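Local atomic coordinates of chitinase (Thermococcus chitonophagus, PDB entry 5XSW), a protein that probably acts as an endochitinase that cleaves internal bonds of chitin, the part studied here being a fragment with a beta-sandwich-like region and a large helical domain. Residues Y171-A176 with I379-T384; E197-N202 with P467-P472; F205-A210 with A383-E388; A262-I267 with S299-R304. One frame throughout, in Å; residues are numbered along the deposited sequence.

Contact 1: Y171-A176 with I379-T384. With NDG (2-acetamido-2-deoxy-alpha-D-glucopyranose), chain C.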
loop_
_atom_site.group_PDB
_atom_site.type_symbol
_atom_site.label_atom_id
_atom_site.label_comp_id
_atom_site.label_asym_id
_atom_site.label_seq_id
_atom_site.Cartn_x
_atom_site.Cartn_y
_atom_site.Cartn_z
ATOM N N TYR A 171 29.806 -10.599 -10.797
ATOM C CA TYR A 171 28.779 -11.298 -10.034
ATOM C C TYR A 171 27.746 -11.820 -11.015
ATOM O O TYR A 171 27.459 -11.164 -12.012
ATOM C CB TYR A 171 28.141 -10.349 -9.014
ATOM C CG TYR A 171 27.271 -11.047 -7.993
ATOM C CD1 TYR A 171 27.823 -11.603 -6.849
ATOM C CD2 TYR A 171 25.896 -11.153 -8.174
ATOM C CE1 TYR A 171 27.026 -12.262 -5.939
ATOM C CE2 TYR A 171 25.123 -11.785 -7.266
ATOM C CZ TYR A 171 25.678 -12.320 -6.150
ATOM O OH TYR A 171 24.883 -12.961 -5.236
ATOM N N PRO A 172 27.182 -13.006 -10.753
ATOM C CA PRO A 172 26.197 -13.528 -11.727
ATOM C C PRO A 172 24.803 -12.872 -11.586
ATOM O O PRO A 172 23.893 -13.399 -10.914
ATOM C CB PRO A 172 26.139 -15.032 -11.396
ATOM C CG PRO A 172 26.482 -15.091 -9.880
ATOM C CD PRO A 172 27.521 -13.980 -9.690
ATOM N N LEU A 173 24.615 -11.746 -12.266
ATOM C CA LEU A 173 23.456 -10.904 -12.019
ATOM C C LEU A 173 22.289 -11.559 -12.715
ATOM O O LEU A 173 22.321 -11.748 -13.950
ATOM C CB LEU A 173 23.665 -9.486 -12.596
ATOM C CG LEU A 173 22.418 -8.619 -12.774
ATOM C CD1 LEU A 173 21.721 -8.349 -11.407
ATOM C CD2 LEU A 173 22.897 -7.278 -13.406
ATOM N N ASN A 174 21.234 -11.863 -11.955
ATOM C CA ASN A 174 20.029 -12.465 -12.532
ATOM C C ASN A 174 20.339 -13.689 -13.387
ATOM O O ASN A 174 19.674 -13.902 -14.394
ATOM C CB ASN A 174 19.253 -11.432 -13.351
ATOM C CG ASN A 174 18.615 -10.394 -12.451
ATOM O OD1 ASN A 174 18.416 -10.688 -11.268
ATOM N ND2 ASN A 174 18.321 -9.178 -12.976
ATOM N N LEU A 175 21.374 -14.412 -12.965
ATOM C CA LEU A 175 21.883 -15.662 -13.579
ATOM C C LEU A 175 22.634 -15.443 -14.898
ATOM O O LEU A 175 22.962 -16.408 -15.603
ATOM C CB LEU A 175 20.758 -16.658 -13.812
ATOM C CG LEU A 175 19.951 -17.109 -12.582
ATOM C CD1 LEU A 175 19.001 -18.238 -12.995
ATOM C CD2 LEU A 175 20.856 -17.552 -11.473
ATOM N N ALA A 176 22.895 -14.194 -15.261
ATOM C CA ALA A 176 23.726 -13.963 -16.447
ATOM C C ALA A 176 25.194 -14.178 -16.071
ATOM O O ALA A 176 25.572 -14.024 -14.906
ATOM C CB ALA A 176 23.497 -12.552 -16.984
ATOM N N ILE A 379 24.108 -5.706 -2.889
ATOM C CA ILE A 379 25.253 -5.256 -2.086
ATOM C C ILE A 379 26.557 -5.404 -2.851
ATOM O O ILE A 379 27.375 -4.466 -2.879
ATOM C CB ILE A 379 25.271 -6.041 -0.739
ATOM C CG1 ILE A 379 24.545 -5.210 0.322
ATOM C CG2 ILE A 379 26.612 -6.475 -0.394
ATOM C CD1 ILE A 379 23.100 -5.191 0.157
ATOM N N ASN A 380 26.736 -6.541 -3.521
ATOM C CA ASN A 380 27.932 -6.750 -4.353
ATOM C C ASN A 380 28.051 -5.715 -5.475
ATOM O O ASN A 380 29.132 -5.171 -5.731
ATOM C CB ASN A 380 27.920 -8.163 -4.944
ATOM C CG ASN A 380 28.195 -9.228 -3.851
ATOM O OD1 ASN A 380 28.944 -8.990 -2.877
ATOM N ND2 ASN A 380 27.546 -10.369 -3.975
ATOM N N ILE A 381 26.949 -5.423 -6.149
ATOM C CA ILE A 381 27.035 -4.449 -7.257
ATOM C C ILE A 381 27.300 -3.032 -6.726
ATOM O O ILE A 381 28.104 -2.279 -7.314
ATOM C CB ILE A 381 25.737 -4.489 -8.150
ATOM C CG1 ILE A 381 25.684 -5.829 -8.883
ATOM C CG2 ILE A 381 25.711 -3.333 -9.177
ATOM C CD1 ILE A 381 24.396 -6.027 -9.771
ATOM N N THR A 382 26.639 -2.650 -5.637
ATOM C CA THR A 382 26.892 -1.335 -5.049
ATOM C C THR A 382 28.394 -1.207 -4.693
ATOM O O THR A 382 29.021 -0.167 -4.987
ATOM C CB THR A 382 26.027 -1.109 -3.771
ATOM O OG1 THR A 382 24.647 -1.308 -4.106
ATOM C CG2 THR A 382 26.169 0.306 -3.166
ATOM N N ALA A 383 28.939 -2.231 -4.024
ATOM C CA ALA A 383 30.363 -2.218 -3.628
ATOM C C ALA A 383 31.266 -2.112 -4.879
ATOM O O ALA A 383 32.195 -1.324 -4.910
ATOM C CB ALA A 383 30.717 -3.490 -2.807
ATOM N N THR A 384 30.997 -2.909 -5.901
ATOM C CA THR A 384 31.790 -2.860 -7.153
ATOM C C THR A 384 31.732 -1.504 -7.850
ATOM O O THR A 384 32.749 -0.999 -8.311
ATOM C CB THR A 384 31.329 -3.969 -8.126
ATOM O OG1 THR A 384 31.419 -5.223 -7.419
ATOM C CG2 THR A 384 32.213 -4.051 -9.396
HETATM C C1 NDG C . 16.051 -13.399 -13.151
HETATM C C2 NDG C . 16.078 -13.301 -11.630
HETATM C C3 NDG C . 14.882 -12.600 -11.077
HETATM C C4 NDG C . 14.558 -11.276 -11.745
HETATM C C5 NDG C . 14.497 -11.453 -13.267
HETATM C C6 NDG C . 14.477 -10.117 -13.995
HETATM C C7 NDG C . 17.288 -15.096 -10.378
HETATM C C8 NDG C . 17.342 -16.535 -9.750
HETATM O O5 NDG C . 15.694 -12.091 -13.769
HETATM O O3 NDG C . 15.144 -12.374 -9.669
HETATM O O4 NDG C . 13.209 -10.914 -11.450
HETATM O O6 NDG C . 14.262 -10.319 -15.398
HETATM O O7 NDG C . 18.189 -14.292 -10.229
HETATM N N2 NDG C . 16.137 -14.660 -11.105
HETATM O O1 NDG C . 15.065 -14.255 -13.546
#
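Leu173 and Ile381 meet through the ends of their branches, the two side chains crossing at about a right angle. Ile381 CD1 lies 3.9 Å from Leu173 CD1, with Leu173 CD2 only slightly farther off. Branched aliphatic chains suit this buried position, and Ala211 and Ala208 of helix 203-214 offer small surfaces against them. Asn380 CB, on helix 374-386, lies over one face of the Tyr171 ring, ring and amide planes 48° apart, but the tyrosine is modelled in two positions and the very short approach of ND2 is doubtful. Beyond Leu173 the chain reverses in a type I' beta turn. Asn174 and Leu175 hold its two central positions with positive phi, and Ala176 N closes it by bonding to Leu173 O at 2.8 Å; asparagine tolerates the left-handed conformation (phi 51°) better than most residues. The turn brings Asn174 to the sugar NDG of the glycan pocket. Its CB lies 3.6 Å from O5 of the pyranose. CG stands about as close to that ring oxygen. At the tip, OD1 comes within 3.5 Å of NDG C2 and accepts a hydrogen bond from Lys212 NZ, which also bonds the sugar, while ND2 makes a weak bond to Ala211 O. With CG set beside the backbone N (chi1 -70°), the amide is carried along the sugar towards Lys212. Were Asn174 replaced by an alanine, Lys212 would probably lose its partner OD1, and a gap would open beside the pyranose. Next to it, Leu175 CG packs 3.9 Å from the acetamido methyl C8, an apolar match for that group.

Contact 2: E197-N202 with P467-P472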
loop_
_atom_site.group_PDB
_atom_site.type_symbol
_atom_site.label_atom_id
_atom_site.label_comp_id
_atom_site.label_asym_id
_atom_site.label_seq_id
_atom_site.Cartn_x
_atom_site.Cartn_y
_atom_site.Cartn_z
ATOM N N GLU A 197 20.964 14.080 -3.483
ATOM C CA GLU A 197 21.069 15.353 -2.765
ATOM C C GLU A 197 19.920 15.552 -1.779
ATOM O O GLU A 197 20.091 16.074 -0.663
ATOM C CB GLU A 197 21.165 16.546 -3.794
ATOM C CG GLU A 197 21.444 17.933 -3.106
ATOM C CD GLU A 197 22.800 17.986 -2.358
ATOM O OE1 GLU A 197 23.770 17.229 -2.702
ATOM O OE2 GLU A 197 22.910 18.824 -1.441
ATOM N N TRP A 198 18.724 15.143 -2.167
ATOM C CA TRP A 198 17.570 15.296 -1.301
ATOM C C TRP A 198 17.569 14.276 -0.151
ATOM O O TRP A 198 17.446 14.669 1.017
ATOM C CB TRP A 198 16.262 15.152 -2.143
ATOM C CG TRP A 198 15.030 15.720 -1.505
ATOM C CD1 TRP A 198 14.880 16.223 -0.222
ATOM C CD2 TRP A 198 13.760 15.839 -2.128
ATOM N NE1 TRP A 198 13.588 16.670 -0.051
ATOM C CE2 TRP A 198 12.888 16.450 -1.214
ATOM C CE3 TRP A 198 13.284 15.520 -3.411
ATOM C CZ2 TRP A 198 11.547 16.708 -1.523
ATOM C CZ3 TRP A 198 11.982 15.803 -3.717
ATOM C CH2 TRP A 198 11.117 16.380 -2.764
ATOM N N PHE A 199 17.728 12.973 -0.440
ATOM C CA PHE A 199 17.500 11.943 0.625
ATOM C C PHE A 199 18.793 11.241 1.025
ATOM O O PHE A 199 18.776 10.340 1.859
ATOM C CB PHE A 199 16.423 10.891 0.170
ATOM C CG PHE A 199 15.082 11.544 -0.124
ATOM C CD1 PHE A 199 14.317 12.032 0.916
ATOM C CD2 PHE A 199 14.622 11.689 -1.451
ATOM C CE1 PHE A 199 13.099 12.713 0.656
ATOM C CE2 PHE A 199 13.410 12.315 -1.703
ATOM C CZ PHE A 199 12.673 12.863 -0.643
ATOM N N LYS A 200 19.914 11.683 0.434
ATOM C CA LYS A 200 21.280 11.200 0.769
ATOM C C LYS A 200 21.491 9.778 0.340
ATOM O O LYS A 200 22.363 9.077 0.873
ATOM C CB LYS A 200 21.575 11.333 2.287
ATOM C CG LYS A 200 21.074 12.692 2.861
ATOM C CD LYS A 200 21.636 13.893 2.024
ATOM C CE LYS A 200 20.981 15.183 2.569
ATOM N NZ LYS A 200 21.463 16.430 1.820
ATOM N N VAL A 201 20.710 9.336 -0.658
ATOM C CA VAL A 201 20.883 7.989 -1.190
ATOM C C VAL A 201 21.967 7.912 -2.257
ATOM O O VAL A 201 21.963 8.720 -3.213
ATOM C CB VAL A 201 19.519 7.485 -1.837
ATOM C CG1 VAL A 201 19.677 6.031 -2.372
ATOM C CG2 VAL A 201 18.438 7.588 -0.722
ATOM N N ASN A 202 22.892 6.974 -2.062
ATOM C CA ASN A 202 24.003 6.646 -2.956
ATOM C C ASN A 202 23.467 6.237 -4.330
ATOM O O ASN A 202 22.754 5.248 -4.436
ATOM C CB ASN A 202 24.788 5.471 -2.353
ATOM C CG ASN A 202 25.985 5.027 -3.191
ATOM O OD1 ASN A 202 26.337 5.626 -4.225
ATOM N ND2 ASN A 202 26.648 3.986 -2.724
ATOM N N PRO A 467 12.553 22.137 7.042
ATOM C CA PRO A 467 13.692 21.311 6.627
ATOM C C PRO A 467 13.368 20.592 5.272
ATOM O O PRO A 467 12.185 20.365 4.991
ATOM C CB PRO A 467 13.824 20.321 7.786
ATOM C CG PRO A 467 12.410 20.119 8.214
ATOM C CD PRO A 467 11.740 21.458 8.068
ATOM N N HIS A 468 14.372 20.285 4.448
ATOM C CA HIS A 468 14.084 19.765 3.115
ATOM C C HIS A 468 13.457 18.377 3.149
ATOM O O HIS A 468 12.684 18.037 2.272
ATOM C CB HIS A 468 15.350 19.730 2.282
ATOM C CG HIS A 468 15.912 21.084 1.991
ATOM N ND1 HIS A 468 15.126 22.219 1.915
ATOM C CD2 HIS A 468 17.185 21.487 1.760
ATOM C CE1 HIS A 468 15.892 23.257 1.633
ATOM N NE2 HIS A 468 17.145 22.838 1.534
ATOM N N ILE A 469 13.801 17.576 4.153
ATOM C CA ILE A 469 13.174 16.255 4.330
ATOM C C ILE A 469 12.052 16.351 5.343
ATOM O O ILE A 469 12.301 16.646 6.525
ATOM C CB ILE A 469 14.228 15.216 4.763
ATOM C CG1 ILE A 469 15.370 15.203 3.737
ATOM C CG2 ILE A 469 13.587 13.820 5.011
ATOM C CD1 ILE A 469 16.537 14.265 4.130
ATOM N N PRO A 470 10.796 16.136 4.895
ATOM C CA PRO A 470 9.647 16.278 5.791
ATOM C C PRO A 470 9.482 15.019 6.630
ATOM O O PRO A 470 10.010 13.972 6.228
ATOM C CB PRO A 470 8.458 16.485 4.812
ATOM C CG PRO A 470 8.855 15.639 3.617
ATOM C CD PRO A 470 10.392 15.761 3.514
ATOM N N ARG A 471 8.782 15.096 7.758
ATOM C CA ARG A 471 8.432 13.883 8.509
ATOM C C ARG A 471 7.350 13.066 7.775
ATOM O O ARG A 471 6.416 13.656 7.219
ATOM C CB ARG A 471 7.892 14.222 9.903
ATOM C CG ARG A 471 8.841 15.120 10.750
ATOM C CD ARG A 471 8.233 15.359 12.173
ATOM N NE ARG A 471 7.236 16.373 11.976
ATOM C CZ ARG A 471 7.494 17.668 11.960
ATOM N NH1 ARG A 471 8.704 18.111 12.259
ATOM N NH2 ARG A 471 6.528 18.514 11.678
ATOM N N PRO A 472 7.480 11.734 7.789
ATOM C CA PRO A 472 6.337 10.873 7.468
ATOM C C PRO A 472 5.252 11.169 8.485
ATOM O O PRO A 472 5.558 11.425 9.669
ATOM C CB PRO A 472 6.880 9.439 7.640
ATOM C CG PRO A 472 8.100 9.625 8.631
ATOM C CD PRO A 472 8.647 10.976 8.287
#
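Trp198 NE1 donates to His468 O over 2.8 Å, with an N-H...O angle of 173°. The oxygen lies in the indole plane, yet the donor reaches it from above the carbonyl plane, 59° out of it, so the bond is straight for the ring and off-axis for the acceptor. An indole suits the place because it brings one N-H on a large apolar body to a loop carbonyl. Chi1 of -161° sets the ring beside its own carbonyl carbon. Phe199 CZ lies over the centre of the indole, 3.5 Å above the plane; Trp464 and Phe414 add further aromatic contacts. This is the C-terminal end of helix 186-199, where Lys200 leaves helical geometry with a positive phi and its NZ turns back to bond Glu197 O at 2.9 Å. The loop between helices 449-461 and 475-482 packs against that end. From it Ile469 sends CD1 to within 3.3 Å of Trp198 O, while its CG1 rests 4.1 Å from Trp198 CD1 and also near the Phe199 ring. A phenylalanine in place of Trp198 would probably leave His468 O without this donor and the loop less tightly tied to the helix end. His468 itself bonds Pro465 O through ND1.

Contact 3: F205-A210 with A383-E388; sequences FLMALA and ATMDME
Helices 203-214 and 374-386 pack against each other here, with Ala208 and Met385 nearest in backbone at 8.4 Å between their CA atoms. Small Ala208 allows the approach, though its own touch on Met385 is loose. The main touch is between two methionines, whose side chains cross at about a right angle. Met385 runs out extended and then bends at its sulfur (chi3 81°), which turns the terminal methyl onto the root of Met207. There CE lies 3.5 Å from Met207 CB, a close meeting, and SD stands 3.8 Å from the same carbon. Met207 is bent at both chi2 and chi3, folding back so that its own CE also comes to 3.9 Å from Met385 CE. Methionine suits such a place because an unbranched chain can bend at its sulfur, as here, to set a methyl on the neighbouring helix. Met207 also packs against Phe188 and Leu192 of helix 186-199, while Asp386, the next residue along from Met385, takes hydrogen bonds from Asn202 and Asn204 at the start of helix 203-214. With no hydrogen bond between the segments themselves, the arrangement is the apolar helix-to-helix packing of a buried core in a helical domain.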
loop_
_atom_site.group_PDB
_atom_site.type_symbol
_atom_site.label_atom_id
_atom_site.label_comp_id
_atom_site.label_asym_id
_atom_site.label_seq_id
_atom_site.Cartn_x
_atom_site.Cartn_y
_atom_site.Cartn_z
ATOM N N PHE A 205 23.748 2.641 -5.253
ATOM C CA PHE A 205 22.828 1.684 -4.603
ATOM C C PHE A 205 21.523 1.618 -5.470
ATOM O O PHE A 205 21.019 0.540 -5.739
ATOM C CB PHE A 205 22.492 2.119 -3.185
ATOM C CG PHE A 205 21.469 1.206 -2.533
ATOM C CD1 PHE A 205 21.888 -0.002 -2.007
ATOM C CD2 PHE A 205 20.098 1.531 -2.544
ATOM C CE1 PHE A 205 20.967 -0.918 -1.444
ATOM C CE2 PHE A 205 19.142 0.621 -1.995
ATOM C CZ PHE A 205 19.604 -0.599 -1.442
ATOM N N LEU A 206 20.979 2.771 -5.864
ATOM C CA LEU A 206 19.739 2.763 -6.722
ATOM C C LEU A 206 20.018 2.094 -8.055
ATOM O O LEU A 206 19.169 1.381 -8.597
ATOM C CB LEU A 206 19.195 4.195 -6.979
ATOM C CG LEU A 206 18.571 4.821 -5.715
ATOM C CD1 LEU A 206 18.047 6.234 -5.944
ATOM C CD2 LEU A 206 17.360 3.952 -5.187
ATOM N N MET A 207 21.238 2.245 -8.556
ATOM C CA MET A 207 21.653 1.608 -9.827
ATOM C C MET A 207 21.646 0.073 -9.684
ATOM O O MET A 207 21.137 -0.689 -10.547
ATOM C CB MET A 207 23.066 2.084 -10.246
ATOM C CG MET A 207 23.094 3.519 -10.789
ATOM S SD MET A 207 22.549 3.647 -12.547
ATOM C CE MET A 207 23.820 2.731 -13.434
ATOM N N ALA A 208 22.218 -0.365 -8.580
ATOM C CA ALA A 208 22.329 -1.769 -8.279
ATOM C C ALA A 208 20.922 -2.351 -8.101
ATOM O O ALA A 208 20.645 -3.472 -8.542
ATOM C CB ALA A 208 23.127 -1.979 -6.957
ATOM N N LEU A 209 20.071 -1.572 -7.435
ATOM C CA LEU A 209 18.738 -2.046 -7.103
ATOM C C LEU A 209 17.956 -2.232 -8.427
ATOM O O LEU A 209 17.331 -3.263 -8.642
ATOM C CB LEU A 209 18.019 -1.054 -6.191
ATOM C CG LEU A 209 16.569 -1.503 -5.780
ATOM C CD1 LEU A 209 16.526 -2.898 -5.061
ATOM C CD2 LEU A 209 15.943 -0.435 -4.891
ATOM N N ALA A 210 18.018 -1.246 -9.328
ATOM C CA ALA A 210 17.270 -1.372 -10.591
ATOM C C ALA A 210 17.805 -2.546 -11.423
ATOM O O ALA A 210 17.048 -3.187 -12.181
ATOM C CB ALA A 210 17.341 -0.061 -11.414
ATOM N N ALA A 383 28.939 -2.231 -4.024
ATOM C CA ALA A 383 30.363 -2.218 -3.628
ATOM C C ALA A 383 31.266 -2.112 -4.879
ATOM O O ALA A 383 32.195 -1.324 -4.910
ATOM C CB ALA A 383 30.717 -3.490 -2.807
ATOM N N THR A 384 30.997 -2.909 -5.901
ATOM C CA THR A 384 31.790 -2.860 -7.153
ATOM C C THR A 384 31.732 -1.504 -7.850
ATOM O O THR A 384 32.749 -0.999 -8.311
ATOM C CB THR A 384 31.329 -3.969 -8.126
ATOM O OG1 THR A 384 31.419 -5.223 -7.419
ATOM C CG2 THR A 384 32.213 -4.051 -9.396
ATOM N N MET A 385 30.542 -0.915 -7.934
ATOM C CA MET A 385 30.400 0.415 -8.509
ATOM C C MET A 385 31.153 1.457 -7.685
ATOM O O MET A 385 31.799 2.349 -8.236
ATOM C CB MET A 385 28.908 0.792 -8.591
ATOM C CG MET A 385 28.172 -0.044 -9.645
ATOM S SD MET A 385 26.449 0.440 -9.701
ATOM C CE MET A 385 26.541 1.925 -10.744
ATOM N N ASP A 386 31.031 1.358 -6.372
ATOM C CA ASP A 386 31.718 2.291 -5.445
ATOM C C ASP A 386 33.254 2.313 -5.687
ATOM O O ASP A 386 33.896 3.330 -5.449
ATOM C CB ASP A 386 31.539 1.884 -3.995
ATOM C CG ASP A 386 30.118 2.118 -3.422
ATOM O OD1 ASP A 386 29.289 2.887 -3.992
ATOM O OD2 ASP A 386 29.891 1.568 -2.316
ATOM N N MET A 387 33.817 1.151 -6.021
ATOM C CA MET A 387 35.273 1.014 -6.267
ATOM C C MET A 387 35.704 1.480 -7.662
ATOM O O MET A 387 36.914 1.525 -7.951
ATOM C CB MET A 387 35.724 -0.435 -6.113
ATOM C CG MET A 387 35.502 -1.015 -4.729
ATOM S SD MET A 387 36.475 -0.069 -3.526
ATOM C CE MET A 387 38.151 -0.577 -4.004
ATOM N N GLU A 388 34.751 1.778 -8.548
ATOM C CA GLU A 388 35.088 2.034 -9.943
ATOM C C GLU A 388 35.790 3.397 -10.048
ATOM O O GLU A 388 35.312 4.375 -9.488
ATOM C CB GLU A 388 33.840 2.020 -10.830
ATOM C CG GLU A 388 34.105 2.437 -12.277
ATOM C CD GLU A 388 34.934 1.424 -13.066
ATOM O OE1 GLU A 388 34.884 0.226 -12.745
ATOM O OE2 GLU A 388 35.618 1.821 -14.051
#

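Contact 4: A262-I267 with S299-R304; sequences AYYPDI and SLTMER
The C-terminal end of helix 254-263 packs against the long helix 288-311 through two consecutive tyrosines, Tyr263 and Tyr264, which point towards Met302 and Thr301. Tyr263 closes the helix, and Tyr264 is the first residue to leave helical phi/psi, its own O taking the backbone N of Ile267 at 3.0 Å as the chain turns. Met302 CG meets the Tyr263 ring at its edge, in the ring plane, 3.6 Å from CD2 and a little farther from CE2. Chi1 of 172° turns CG of Met302 to the Tyr263 rim, and the bends at chi2 and chi3 fold the rest of the chain. Met302 CB likewise sits at the edge of the Tyr264 ring, 4.4 Å from CE2. The Tyr264 hydroxyl oxygen ends near the methyl CG2 of Thr301, 3.8 Å away, while Thr301 OG1 turns to Ala297 O within its own helix. A beta-branched threonine suits the spot by splitting these roles: its hydroxyl serves the helix and its methyl faces the tyrosine. Tyr263 is further placed by Trp477, edge-to-face, and by a weak hydrogen bond between its OH and His480 ND1, and Asn258 of the second subunit packs on it. No hydrogen bond crosses between the segments, so the contact rests on dispersion and shape, the rings offering their rims and the methionine its flexible, apolar chain.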
loop_
_atom_site.group_PDB
_atom_site.type_symbol
_atom_site.label_atom_id
_atom_site.label_comp_id
_atom_site.label_asym_id
_atom_site.label_seq_id
_atom_site.Cartn_x
_atom_site.Cartn_y
_atom_site.Cartn_z
ATOM N N ALA A 262 0.547 7.974 1.232
ATOM C CA ALA A 262 -0.157 8.306 2.491
ATOM C C ALA A 262 0.816 8.901 3.544
ATOM O O ALA A 262 0.492 9.837 4.266
ATOM C CB ALA A 262 -0.844 7.033 3.095
ATOM N N TYR A 263 2.017 8.348 3.595
ATOM C CA TYR A 263 2.993 8.756 4.628
ATOM C C TYR A 263 3.583 10.125 4.320
ATOM O O TYR A 263 4.053 10.851 5.217
ATOM C CB TYR A 263 4.136 7.745 4.737
ATOM C CG TYR A 263 3.785 6.383 5.279
ATOM C CD1 TYR A 263 2.546 6.117 5.837
ATOM C CD2 TYR A 263 4.722 5.342 5.200
ATOM C CE1 TYR A 263 2.225 4.833 6.319
ATOM C CE2 TYR A 263 4.440 4.089 5.708
ATOM C CZ TYR A 263 3.192 3.845 6.269
ATOM O OH TYR A 263 2.959 2.586 6.743
ATOM N N TYR A 264 3.585 10.482 3.046
ATOM C CA TYR A 264 4.287 11.683 2.633
ATOM C C TYR A 264 3.407 12.644 1.856
ATOM O O TYR A 264 3.648 12.929 0.677
ATOM C CB TYR A 264 5.521 11.291 1.818
ATOM C CG TYR A 264 6.655 10.733 2.675
ATOM C CD1 TYR A 264 7.366 11.582 3.555
ATOM C CD2 TYR A 264 7.018 9.395 2.610
ATOM C CE1 TYR A 264 8.429 11.109 4.347
ATOM C CE2 TYR A 264 8.084 8.881 3.450
ATOM C CZ TYR A 264 8.782 9.783 4.291
ATOM O OH TYR A 264 9.832 9.335 5.032
ATOM N N PRO A 265 2.419 13.210 2.532
ATOM C CA PRO A 265 1.628 14.262 1.869
ATOM C C PRO A 265 2.477 15.460 1.448
ATOM O O PRO A 265 2.075 16.135 0.499
ATOM C CB PRO A 265 0.589 14.667 2.947
ATOM C CG PRO A 265 1.171 14.215 4.234
ATOM C CD PRO A 265 2.019 12.983 3.935
ATOM N N ASP A 266 3.633 15.721 2.091
ATOM C CA ASP A 266 4.470 16.843 1.647
ATOM C C ASP A 266 5.200 16.542 0.366
ATOM O O ASP A 266 5.597 17.460 -0.330
ATOM C CB ASP A 266 5.502 17.228 2.722
ATOM C CG ASP A 266 4.800 17.767 3.971
ATOM O OD1 ASP A 266 4.317 18.922 3.896
ATOM O OD2 ASP A 266 4.675 17.031 4.979
ATOM N N ILE A 267 5.429 15.265 0.068
ATOM C CA ILE A 267 6.166 14.929 -1.169
ATOM C C ILE A 267 5.202 14.634 -2.373
ATOM O O ILE A 267 5.449 15.077 -3.485
ATOM C CB ILE A 267 7.094 13.698 -0.943
ATOM C CG1 ILE A 267 8.168 14.047 0.109
ATOM C CG2 ILE A 267 7.817 13.293 -2.260
ATOM C CD1 ILE A 267 9.012 12.809 0.561
ATOM N N SER A 299 10.699 5.293 -0.986
ATOM C CA SER A 299 10.309 4.001 -0.431
ATOM C C SER A 299 11.373 3.426 0.519
ATOM O O SER A 299 11.060 2.869 1.580
ATOM C CB SER A 299 10.056 2.992 -1.581
ATOM O OG SER A 299 9.436 1.818 -1.053
ATOM N N LEU A 300 12.625 3.506 0.102
ATOM C CA LEU A 300 13.749 3.085 0.922
ATOM C C LEU A 300 13.872 3.949 2.171
ATOM O O LEU A 300 14.107 3.461 3.263
ATOM C CB LEU A 300 15.032 3.140 0.110
ATOM C CG LEU A 300 15.099 2.125 -1.023
ATOM C CD1 LEU A 300 16.071 2.569 -2.096
ATOM C CD2 LEU A 300 15.472 0.768 -0.473
ATOM N N THR A 301 13.660 5.239 1.988
ATOM C CA THR A 301 13.731 6.196 3.069
ATOM C C THR A 301 12.680 5.851 4.110
ATOM O O THR A 301 12.932 5.933 5.293
ATOM C CB THR A 301 13.518 7.626 2.557
ATOM O OG1 THR A 301 14.638 8.008 1.762
ATOM C CG2 THR A 301 13.354 8.597 3.708
ATOM N N MET A 302 11.515 5.426 3.647
ATOM C CA MET A 302 10.428 5.081 4.532
ATOM C C MET A 302 10.845 3.948 5.462
ATOM O O MET A 302 10.540 3.982 6.632
ATOM C CB MET A 302 9.197 4.664 3.731
ATOM C CG MET A 302 8.064 4.100 4.570
ATOM S SD MET A 302 8.217 2.337 4.906
ATOM C CE MET A 302 7.691 1.648 3.342
ATOM N N GLU A 303 11.555 2.959 4.943
ATOM C CA GLU A 303 11.977 1.857 5.787
ATOM C C GLU A 303 12.893 2.360 6.899
ATOM O O GLU A 303 12.707 2.029 8.057
ATOM C CB GLU A 303 12.739 0.822 4.970
ATOM C CG GLU A 303 12.000 0.243 3.781
ATOM C CD GLU A 303 12.891 -0.647 2.947
ATOM O OE1 GLU A 303 13.712 -1.359 3.536
ATOM O OE2 GLU A 303 12.783 -0.624 1.717
ATOM N N ARG A 304 13.850 3.199 6.528
ATOM C CA ARG A 304 14.817 3.730 7.469
ATOM C C ARG A 304 14.149 4.594 8.519
ATOM O O ARG A 304 14.432 4.460 9.692
ATOM C CB ARG A 304 15.888 4.528 6.733
ATOM C CG ARG A 304 17.096 4.896 7.575
ATOM C CD ARG A 304 18.299 5.171 6.700
ATOM N NE ARG A 304 19.469 5.639 7.429
ATOM C CZ ARG A 304 19.749 6.913 7.656
ATOM N NH1 ARG A 304 18.936 7.865 7.237
ATOM N NH2 ARG A 304 20.846 7.237 8.313
#

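Contacts 1 and 3 share Ala383 and Thr384 on helix 374-386, their centres about 9 Å apart, and Thr382 OG1 comes 3.3 Å from Ala208 CB. Contact 1 contributes Asn174 and Leu175 to the glycan pocket; in contact 3 the Ala208 side chain lies about 12 Å from a bound NAG and about 13 Å from NDG. Contacts 2 and 4 are neighbours deeper in the chain, with centres about 10 Å apart, and Pro472 N lies 3.6 Å from Tyr264 CE1. Contacts 2 and 3 meet where Val201 CG1 packs 3.7 Å from Leu206 CG, and Leu300 of contact 4 packs on Phe205 and Leu206 of contact 3. Contacts 1 and 4 do not touch, their centres about 27 Å apart.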